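Local structure of RV1873 (Mycobacterium tuberculosis, 2JEK) at residues 10-21 and 71-81; 42-50 and 135-143. The protein is of unknown function, a conserved, mainly helical protein without strands, of the DUF1810 family, whose chain winds into a right-handed superhelix. All blocks are in the same frame, centred on the assembly; numbering follows the deposited sequence.

Contact 1. Residues 10-21 and 71-81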
loop_
_atom_site.group_PDB
_atom_site.type_symbol
_atom_site.label_atom_id
_atom_site.label_comp_id
_atom_site.label_asym_id
_atom_site.label_seq_id
_atom_site.Cartn_x
_atom_site.Cartn_y
_atom_site.Cartn_z
ATOM N N LEU A 10 -7.996 7.802 -10.530
ATOM C CA LEU A 10 -7.084 6.672 -10.330
ATOM C C LEU A 10 -5.968 6.700 -11.358
ATOM O O LEU A 10 -4.899 6.123 -11.145
ATOM C CB LEU A 10 -7.813 5.326 -10.381
ATOM C CG LEU A 10 -8.847 5.113 -9.272
ATOM C CD1 LEU A 10 -9.559 3.789 -9.509
ATOM C CD2 LEU A 10 -8.230 5.165 -7.867
ATOM N N LYS A 11 -6.201 7.382 -12.480
ATOM C CA LYS A 11 -5.148 7.503 -13.476
ATOM C C LYS A 11 -3.857 8.099 -12.894
ATOM O O LYS A 11 -2.766 7.786 -13.376
ATOM C CB LYS A 11 -5.631 8.254 -14.722
ATOM C CG LYS A 11 -5.821 9.752 -14.552
ATOM C CD LYS A 11 -6.172 10.421 -15.876
ATOM C CE LYS A 11 -6.553 11.876 -15.686
ATOM N NZ LYS A 11 -5.427 12.742 -15.255
ATOM N N ARG A 12 -3.965 8.926 -11.849
ATOM C CA ARG A 12 -2.778 9.501 -11.232
ATOM C C ARG A 12 -1.821 8.398 -10.763
ATOM O O ARG A 12 -0.601 8.542 -10.872
ATOM C CB ARG A 12 -3.141 10.472 -10.094
ATOM C CG ARG A 12 -3.545 9.871 -8.736
ATOM C CD ARG A 12 -4.074 11.000 -7.855
ATOM N NE ARG A 12 -4.415 10.612 -6.485
ATOM C CZ ARG A 12 -5.532 9.967 -6.138
ATOM N NH1 ARG A 12 -6.396 9.578 -7.059
ATOM N NH2 ARG A 12 -5.773 9.671 -4.861
ATOM N N PHE A 13 -2.378 7.288 -10.282
ATOM C CA PHE A 13 -1.540 6.180 -9.832
ATOM C C PHE A 13 -0.942 5.431 -11.018
ATOM O O PHE A 13 0.230 5.066 -10.998
ATOM C CB PHE A 13 -2.317 5.215 -8.939
ATOM C CG PHE A 13 -2.775 5.814 -7.637
ATOM C CD1 PHE A 13 -1.881 5.991 -6.584
ATOM C CD2 PHE A 13 -4.110 6.153 -7.452
ATOM C CE1 PHE A 13 -2.315 6.533 -5.387
ATOM C CE2 PHE A 13 -4.563 6.691 -6.256
ATOM C CZ PHE A 13 -3.658 6.864 -5.216
ATOM N N VAL A 14 -1.743 5.224 -12.061
ATOM C CA VAL A 14 -1.252 4.524 -13.242
ATOM C C VAL A 14 -0.047 5.259 -13.835
ATOM O O VAL A 14 0.959 4.639 -14.138
ATOM C CB VAL A 14 -2.361 4.356 -14.318
ATOM C CG1 VAL A 14 -1.791 3.767 -15.609
ATOM C CG2 VAL A 14 -3.506 3.491 -13.788
ATOM N N TYR A 15 -0.152 6.577 -13.970
ATOM C CA TYR A 15 0.912 7.346 -14.592
ATOM C C TYR A 15 2.136 7.514 -13.701
ATOM O O TYR A 15 3.245 7.590 -14.206
ATOM C CB TYR A 15 0.397 8.713 -15.075
ATOM C CG TYR A 15 -0.795 8.655 -16.016
ATOM C CD1 TYR A 15 -0.883 7.684 -16.999
ATOM C CD2 TYR A 15 -1.816 9.589 -15.919
ATOM C CE1 TYR A 15 -1.980 7.627 -17.862
ATOM C CE2 TYR A 15 -2.905 9.560 -16.786
ATOM C CZ TYR A 15 -2.972 8.580 -17.752
ATOM O OH TYR A 15 -4.041 8.523 -18.608
ATOM N N ALA A 16 1.933 7.600 -12.385
ATOM C CA ALA A 16 3.062 7.645 -11.440
ATOM C C ALA A 16 3.820 6.322 -11.452
ATOM O O ALA A 16 5.049 6.291 -11.384
ATOM C CB ALA A 16 2.578 7.962 -10.024
ATOM N N GLN A 17 3.078 5.227 -11.542
ATOM C CA GLN A 17 3.699 3.910 -11.566
ATOM C C GLN A 17 4.470 3.622 -12.849
ATOM O O GLN A 17 5.467 2.907 -12.825
ATOM C CB GLN A 17 2.658 2.809 -11.343
ATOM C CG GLN A 17 2.110 2.730 -9.918
ATOM C CD GLN A 17 1.080 1.622 -9.769
ATOM O OE1 GLN A 17 0.810 0.889 -10.712
ATOM N NE2 GLN A 17 0.486 1.514 -8.587
ATOM N N ALA A 18 4.018 4.175 -13.970
ATOM C CA ALA A 18 4.563 3.757 -15.268
ATOM C C ALA A 18 6.090 3.784 -15.377
ATOM O O ALA A 18 6.667 2.764 -15.743
ATOM C CB ALA A 18 3.921 4.516 -16.423
ATOM N N PRO A 19 6.735 4.924 -15.036
ATOM C CA PRO A 19 8.205 4.992 -15.210
ATOM C C PRO A 19 9.008 4.105 -14.276
ATOM O O PRO A 19 10.208 3.883 -14.525
ATOM C CB PRO A 19 8.541 6.462 -14.900
ATOM C CG PRO A 19 7.241 7.190 -14.981
ATOM C CD PRO A 19 6.200 6.207 -14.543
ATOM N N VAL A 20 8.382 3.623 -13.206
ATOM C CA VAL A 20 9.133 2.910 -12.167
ATOM C C VAL A 20 8.666 1.482 -11.857
ATOM O O VAL A 20 9.323 0.781 -11.094
ATOM C CB VAL A 20 9.173 3.698 -10.838
ATOM C CG1 VAL A 20 9.836 5.073 -11.038
ATOM C CG2 VAL A 20 7.773 3.832 -10.251
ATOM N N TYR A 21 7.543 1.048 -12.430
ATOM C CA TYR A 21 6.934 -0.185 -11.936
ATOM C C TYR A 21 7.827 -1.418 -12.069
ATOM O O TYR A 21 7.852 -2.271 -11.173
ATOM C CB TYR A 21 5.530 -0.441 -12.518
ATOM C CG TYR A 21 4.820 -1.521 -11.731
ATOM C CD1 TYR A 21 4.452 -1.306 -10.397
ATOM C CD2 TYR A 21 4.584 -2.779 -12.291
ATOM C CE1 TYR A 21 3.833 -2.297 -9.662
ATOM C CE2 TYR A 21 3.956 -3.787 -11.552
ATOM C CZ TYR A 21 3.599 -3.535 -10.239
ATOM O OH TYR A 21 2.988 -4.508 -9.487
ATOM N N HIS A 71 -9.820 -1.614 -10.087
ATOM C CA HIS A 71 -9.097 -1.192 -11.286
ATOM C C HIS A 71 -8.254 -2.355 -11.790
ATOM O O HIS A 71 -7.486 -2.944 -11.031
ATOM C CB HIS A 71 -8.215 0.018 -10.964
ATOM C CG HIS A 71 -7.641 0.690 -12.172
ATOM N ND1 HIS A 71 -6.590 0.160 -12.885
ATOM C CD2 HIS A 71 -7.965 1.854 -12.782
ATOM C CE1 HIS A 71 -6.299 0.962 -13.895
ATOM N NE2 HIS A 71 -7.117 1.999 -13.854
ATOM N N ASP A 72 -8.402 -2.705 -13.071
ATOM C CA ASP A 72 -7.816 -3.952 -13.575
ATOM C C ASP A 72 -6.289 -3.901 -13.781
ATOM O O ASP A 72 -5.654 -4.915 -14.106
ATOM C CB ASP A 72 -8.529 -4.403 -14.859
ATOM C CG ASP A 72 -8.288 -5.876 -15.186
ATOM O OD1 ASP A 72 -8.206 -6.707 -14.255
ATOM O OD2 ASP A 72 -8.162 -6.203 -16.388
ATOM N N LEU A 73 -5.697 -2.719 -13.582
ATOM C CA LEU A 73 -4.246 -2.598 -13.516
ATOM C C LEU A 73 -3.786 -2.433 -12.058
ATOM O O LEU A 73 -2.945 -3.194 -11.585
ATOM C CB LEU A 73 -3.724 -1.444 -14.387
ATOM C CG LEU A 73 -2.199 -1.454 -14.554
ATOM C CD1 LEU A 73 -1.765 -2.566 -15.511
ATOM C CD2 LEU A 73 -1.683 -0.101 -15.021
ATOM N N LEU A 74 -4.370 -1.464 -11.363
ATOM C CA LEU A 74 -3.908 -1.107 -10.012
ATOM C C LEU A 74 -4.192 -2.169 -8.953
ATOM O O LEU A 74 -3.365 -2.410 -8.080
ATOM C CB LEU A 74 -4.510 0.225 -9.575
ATOM C CG LEU A 74 -4.157 1.445 -10.433
ATOM C CD1 LEU A 74 -4.982 2.646 -10.029
ATOM C CD2 LEU A 74 -2.679 1.751 -10.365
ATOM N N GLY A 75 -5.375 -2.778 -9.005
ATOM C CA GLY A 75 -5.726 -3.842 -8.061
ATOM C C GLY A 75 -4.781 -5.024 -8.189
ATOM O O GLY A 75 -4.141 -5.412 -7.209
ATOM N N PRO A 76 -4.683 -5.624 -9.390
ATOM C CA PRO A 76 -3.727 -6.726 -9.541
ATOM C C PRO A 76 -2.296 -6.358 -9.150
ATOM O O PRO A 76 -1.587 -7.183 -8.568
ATOM C CB PRO A 76 -3.828 -7.083 -11.028
ATOM C CG PRO A 76 -5.247 -6.745 -11.348
ATOM C CD PRO A 76 -5.486 -5.444 -10.614
ATOM N N ARG A 77 -1.867 -5.139 -9.472
ATOM C CA ARG A 77 -0.513 -4.716 -9.103
ATOM C C ARG A 77 -0.338 -4.663 -7.582
ATOM O O ARG A 77 0.701 -5.060 -7.059
ATOM C CB ARG A 77 -0.161 -3.366 -9.732
ATOM C CG ARG A 77 0.245 -3.466 -11.178
ATOM C CD ARG A 77 0.690 -2.122 -11.689
ATOM N NE ARG A 77 1.137 -2.239 -13.070
ATOM C CZ ARG A 77 1.582 -1.225 -13.798
ATOM N NH1 ARG A 77 1.630 -0.001 -13.292
ATOM N NH2 ARG A 77 1.981 -1.447 -15.040
ATOM N N LEU A 78 -1.347 -4.167 -6.871
ATOM C CA LEU A 78 -1.262 -4.099 -5.414
ATOM C C LEU A 78 -1.175 -5.489 -4.795
ATOM O O LEU A 78 -0.415 -5.715 -3.850
ATOM C CB LEU A 78 -2.431 -3.293 -4.837
ATOM C CG LEU A 78 -2.426 -3.130 -3.315
ATOM C CD1 LEU A 78 -1.180 -2.383 -2.838
ATOM C CD2 LEU A 78 -3.659 -2.407 -2.826
ATOM N N HIS A 79 -1.934 -6.435 -5.345
ATOM C CA HIS A 79 -1.832 -7.808 -4.869
ATOM C C HIS A 79 -0.469 -8.402 -5.229
ATOM O O HIS A 79 0.133 -9.140 -4.434
ATOM C CB HIS A 79 -2.949 -8.673 -5.442
ATOM C CG HIS A 79 -4.300 -8.367 -4.876
ATOM N ND1 HIS A 79 -4.678 -8.761 -3.611
ATOM C CD2 HIS A 79 -5.375 -7.750 -5.415
ATOM C CE1 HIS A 79 -5.927 -8.388 -3.391
ATOM N NE2 HIS A 79 -6.372 -7.771 -4.470
ATOM N N GLU A 80 0.028 -8.086 -6.429
ATOM C CA GLU A 80 1.365 -8.542 -6.811
ATOM C C GLU A 80 2.417 -8.053 -5.825
ATOM O O GLU A 80 3.247 -8.828 -5.344
ATOM C CB GLU A 80 1.720 -8.079 -8.230
ATOM C CG GLU A 80 3.215 -8.166 -8.554
ATOM C CD GLU A 80 3.519 -7.908 -10.016
ATOM O OE1 GLU A 80 2.933 -6.962 -10.592
ATOM O OE2 GLU A 80 4.363 -8.639 -10.578
ATOM N N CYS A 81 2.360 -6.764 -5.496
ATOM C CA CYS A 81 3.380 -6.160 -4.644
ATOM C C CYS A 81 3.269 -6.683 -3.231
ATOM O O CYS A 81 4.273 -6.939 -2.589
ATOM C CB CYS A 81 3.251 -4.641 -4.685
ATOM S SG CYS A 81 3.775 -3.918 -6.258
HETATM O O HOH W 1 -1.190 -0.695 -7.434
#
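Arg-77 meets both Gln-17 and Tyr-21 with its guanidinium. NH1 donates to Gln-17 OE1 at 2.8 Å, a nearly straight bond (167°) that lies in the carbonyl plane and in the plane of the guanidinium. The same flat group stacks on the Tyr-21 ring, planes 9° apart and centres 4.1 Å apart, a cation-pi contact; CD sits over the ring centre in a CH-pi contact, while Leu-73 CD2 covers the opposite guanidinium face. The arginine chain runs extended from CG to NE, which lays its methylenes and its charged end along one face of the tyrosine. At the ring's edge Tyr-21 OH donates to Glu-80 OE1 (2.7 Å), reaching it from above the carboxylate plane, and Cys-81 SG lies obliquely beside Tyr-21 CE1 at 3.8 Å. With OE1 taken by Arg-77, NE2 donates to Phe-40 O and to a water that in turn donates to Leu-74 O, so both ends of the Gln-17 amide are held. Further along, Leu-74 CD2 packs on Phe-13 CB (3.8 Å) and CD1 lies near Leu-10 CB. Val-14 CG2 meets His-71 CE1 at 3.8 Å; ND1 of that histidine caps helix 74-87 by accepting from Leu-73 N and Leu-74 N. The two short helical segments cross at 55°, their axes 11.6 Å apart, with helix 62-70 touching Leu-10, Gln-17 and Leu-74, and helix 21-29 touching Glu-80 and Cys-81.

Contact 2. Residues 42-50 and 135-143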
loop_
_atom_site.group_PDB
_atom_site.type_symbol
_atom_site.label_atom_id
_atom_site.label_comp_id
_atom_site.label_asym_id
_atom_site.label_seq_id
_atom_site.Cartn_x
_atom_site.Cartn_y
_atom_site.Cartn_z
ATOM N N PHE A 42 2.042 1.568 -2.562
ATOM C CA PHE A 42 1.298 1.078 -1.411
ATOM C C PHE A 42 0.540 2.266 -0.837
ATOM O O PHE A 42 0.956 2.863 0.162
ATOM C CB PHE A 42 2.256 0.483 -0.366
ATOM C CG PHE A 42 2.820 -0.854 -0.750
ATOM C CD1 PHE A 42 2.009 -1.990 -0.774
ATOM C CD2 PHE A 42 4.163 -0.983 -1.069
ATOM C CE1 PHE A 42 2.533 -3.235 -1.104
ATOM C CE2 PHE A 42 4.695 -2.241 -1.396
ATOM C CZ PHE A 42 3.884 -3.358 -1.417
ATOM N N PRO A 43 -0.579 2.631 -1.482
ATOM C CA PRO A 43 -1.232 3.867 -1.077
ATOM C C PRO A 43 -1.847 3.806 0.309
ATOM O O PRO A 43 -2.274 2.741 0.772
ATOM C CB PRO A 43 -2.327 4.047 -2.140
ATOM C CG PRO A 43 -1.850 3.203 -3.313
ATOM C CD PRO A 43 -1.258 2.011 -2.632
ATOM N N GLN A 44 -1.891 4.964 0.962
ATOM C CA GLN A 44 -2.476 5.085 2.290
ATOM C C GLN A 44 -3.492 6.228 2.290
ATOM O O GLN A 44 -3.534 7.039 1.362
ATOM C CB GLN A 44 -1.387 5.348 3.333
ATOM C CG GLN A 44 -0.710 6.713 3.186
ATOM C CD GLN A 44 0.369 6.952 4.206
ATOM O OE1 GLN A 44 0.639 8.089 4.586
ATOM N NE2 GLN A 44 1.000 5.883 4.653
ATOM N N LEU A 45 -4.298 6.306 3.349
ATOM C CA LEU A 45 -5.304 7.355 3.433
ATOM C C LEU A 45 -4.696 8.738 3.427
ATOM O O LEU A 45 -3.678 8.997 4.072
ATOM C CB LEU A 45 -6.167 7.223 4.687
ATOM C CG LEU A 45 -7.283 6.182 4.647
ATOM C CD1 LEU A 45 -8.013 6.173 5.993
ATOM C CD2 LEU A 45 -8.264 6.443 3.522
ATOM N N ARG A 46 -5.342 9.636 2.694
ATOM C CA ARG A 46 -4.986 11.036 2.707
ATOM C C ARG A 46 -5.202 11.546 4.131
ATOM O O ARG A 46 -6.139 11.122 4.808
ATOM C CB ARG A 46 -5.876 11.790 1.720
ATOM C CG ARG A 46 -5.621 13.286 1.663
ATOM C CD ARG A 46 -6.343 13.901 0.476
ATOM N NE ARG A 46 -5.736 13.516 -0.801
ATOM C CZ ARG A 46 -6.420 13.282 -1.919
ATOM N NH1 ARG A 46 -7.749 13.365 -1.922
ATOM N NH2 ARG A 46 -5.777 12.952 -3.033
ATOM N N GLY A 47 -4.313 12.414 4.593
ATOM C CA GLY A 47 -4.438 12.944 5.946
ATOM C C GLY A 47 -3.440 12.304 6.886
ATOM O O GLY A 47 -3.156 12.840 7.957
ATOM N N LEU A 48 -2.898 11.153 6.499
ATOM C CA LEU A 48 -1.843 10.520 7.295
ATOM C C LEU A 48 -0.467 11.162 7.121
ATOM O O LEU A 48 0.288 11.272 8.082
ATOM C CB LEU A 48 -1.759 9.018 7.009
ATOM C CG LEU A 48 -2.996 8.217 7.414
ATOM C CD1 LEU A 48 -2.841 6.777 6.932
ATOM C CD2 LEU A 48 -3.210 8.261 8.933
ATOM N N GLY A 49 -0.134 11.546 5.893
ATOM C CA GLY A 49 1.110 12.260 5.612
ATOM C C GLY A 49 0.746 13.661 5.159
ATOM O O GLY A 49 -0.352 13.881 4.656
ATOM N N SER A 50 1.655 14.613 5.334
ATOM C CA SER A 50 1.320 15.997 5.026
ATOM C C SER A 50 2.095 16.604 3.859
ATOM O O SER A 50 1.766 17.706 3.426
ATOM C CB SER A 50 1.442 16.879 6.276
ATOM O OG SER A 50 2.766 16.896 6.759
ATOM N N ASP A 135 -2.688 -0.204 11.584
ATOM C CA ASP A 135 -2.367 1.195 11.745
ATOM C C ASP A 135 -3.497 1.886 12.484
ATOM O O ASP A 135 -4.606 2.009 11.973
ATOM C CB ASP A 135 -2.147 1.845 10.386
ATOM C CG ASP A 135 -1.644 3.247 10.499
ATOM O OD1 ASP A 135 -0.530 3.429 11.038
ATOM O OD2 ASP A 135 -2.345 4.176 10.055
ATOM N N ARG A 136 -3.180 2.331 13.694
ATOM C CA ARG A 136 -4.127 2.965 14.595
ATOM C C ARG A 136 -4.872 4.142 13.962
ATOM O O ARG A 136 -6.091 4.238 14.048
ATOM C CB ARG A 136 -3.365 3.436 15.833
ATOM C CG ARG A 136 -4.227 4.139 16.859
ATOM C CD ARG A 136 -3.424 4.505 18.103
ATOM N NE ARG A 136 -2.662 3.375 18.643
ATOM C CZ ARG A 136 -3.187 2.284 19.202
ATOM N NH1 ARG A 136 -4.504 2.125 19.307
ATOM N NH2 ARG A 136 -2.380 1.334 19.652
ATOM N N ARG A 137 -4.114 5.017 13.318
ATOM C CA ARG A 137 -4.673 6.230 12.737
ATOM C C ARG A 137 -5.598 5.909 11.558
ATOM O O ARG A 137 -6.619 6.566 11.375
ATOM C CB ARG A 137 -3.551 7.187 12.328
ATOM C CG ARG A 137 -2.767 7.760 13.528
ATOM C CD ARG A 137 -1.499 8.462 13.076
ATOM N NE ARG A 137 -1.771 9.786 12.522
ATOM C CZ ARG A 137 -1.111 10.332 11.501
ATOM N NH1 ARG A 137 -0.133 9.667 10.889
ATOM N NH2 ARG A 137 -1.446 11.542 11.076
ATOM N N THR A 138 -5.258 4.884 10.779
ATOM C CA THR A 138 -6.117 4.463 9.667
ATOM C C THR A 138 -7.456 3.912 10.167
ATOM O O THR A 138 -8.522 4.240 9.638
ATOM C CB THR A 138 -5.405 3.412 8.786
ATOM O OG1 THR A 138 -4.265 4.016 8.157
ATOM C CG2 THR A 138 -6.334 2.898 7.692
ATOM N N VAL A 139 -7.403 3.040 11.165
ATOM C CA VAL A 139 -8.636 2.468 11.724
ATOM C C VAL A 139 -9.550 3.581 12.244
ATOM O O VAL A 139 -10.766 3.550 12.016
ATOM C CB VAL A 139 -8.348 1.405 12.828
ATOM C CG1 VAL A 139 -9.650 0.896 13.463
ATOM C CG2 VAL A 139 -7.544 0.237 12.263
ATOM N N ALA A 140 -8.956 4.573 12.898
ATOM C CA ALA A 140 -9.724 5.701 13.427
ATOM C C ALA A 140 -10.388 6.504 12.310
ATOM O O ALA A 140 -11.580 6.815 12.394
ATOM C CB ALA A 140 -8.849 6.594 14.296
ATOM N N LEU A 141 -9.626 6.831 11.265
ATOM C CA LEU A 141 -10.155 7.601 10.135
ATOM C C LEU A 141 -11.247 6.858 9.373
ATOM O O LEU A 141 -12.090 7.488 8.729
ATOM C CB LEU A 141 -9.037 7.986 9.153
ATOM C CG LEU A 141 -8.063 9.116 9.500
ATOM C CD1 LEU A 141 -6.881 9.099 8.540
ATOM C CD2 LEU A 141 -8.762 10.481 9.450
ATOM N N LEU A 142 -11.221 5.526 9.427
ATOM C CA LEU A 142 -12.204 4.705 8.715
ATOM C C LEU A 142 -13.468 4.365 9.514
ATOM O O LEU A 142 -14.418 3.812 8.959
ATOM C CB LEU A 142 -11.572 3.403 8.211
ATOM C CG LEU A 142 -10.547 3.522 7.084
ATOM C CD1 LEU A 142 -9.953 2.165 6.817
ATOM C CD2 LEU A 142 -11.156 4.105 5.806
ATOM N N ALA A 143 -13.470 4.689 10.803
ATOM C CA ALA A 143 -14.563 4.291 11.698
ATOM C C ALA A 143 -15.891 4.868 11.233
ATOM O O ALA A 143 -16.911 4.175 11.196
ATOM C CB ALA A 143 -14.258 4.729 13.125
HETATM O O HOH W 2 -4.150 4.156 5.316
#
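Arg-137 reaches from the helix to the carbonyl of Leu-48, the direct polar link between helix and loop. Its NH1 donates to Leu-48 O at 3.3 Å, on a lone pair in the carbonyl plane, and NH2 adds a weak bond to the same oxygen. A bend at chi3 (77°) folds the arginine back, so that Leu-48 CD2 comes to lie over the centre of the guanidinium face while also touching Arg-137 CB at 3.6 Å. A second polar route runs through water, which accepts from Leu-45 N and donates to Thr-138 OG1. That hydroxyl in turn donates to Asp-135 OD2 (2.7 Å), reaching it on the anti side, and the same oxygen accepts from Thr-138 N. Asp-135 is thus the N-cap of helix 136-143, the last helix of the chain, and its own backbone N donates to Thr-110 OG1 on helix 101-115. Facing it, Leu-45 to Leu-48 form a type II beta turn, with Gly-47 at the third position where a positive phi (104°) suits glycine. The apolar contacts come from the two leucines of this turn. Leu-45 CD1 reaches between Leu-141 CB and Leu-142 CD2, 3.8 Å from the latter, and Leu-48 CD2 meets Leu-141 CD1. Leu-48 CD1 turns to the helix start, 3.3 Å from Thr-138 OG1, and Leu-142 continues the packing onto Leu-62 of helix 62-70.

Contacts 1 and 2 lie on opposite sides of the chain's centre, about 20 Å apart between centres, and each is only partly buried. Contact 1 joins two helical segments and buries more of its touching residues; its charged groups are engaged by other side chains, in a stack and direct bonds. Contact 2 sets a turn against the final helix, with more of its touching residues exposed, and relies on a backbone carbonyl, a water and leucine methyls. The loop 42-50 ties them together: Phe-42 packs on Leu-78 and Cys-81, Pro-43 on Phe-13, all belonging to contact 1. Helix 62-70 runs against both, with Leu-62 at contact 2 and residues such as Ala-67 and Tyr-68 at contact 1.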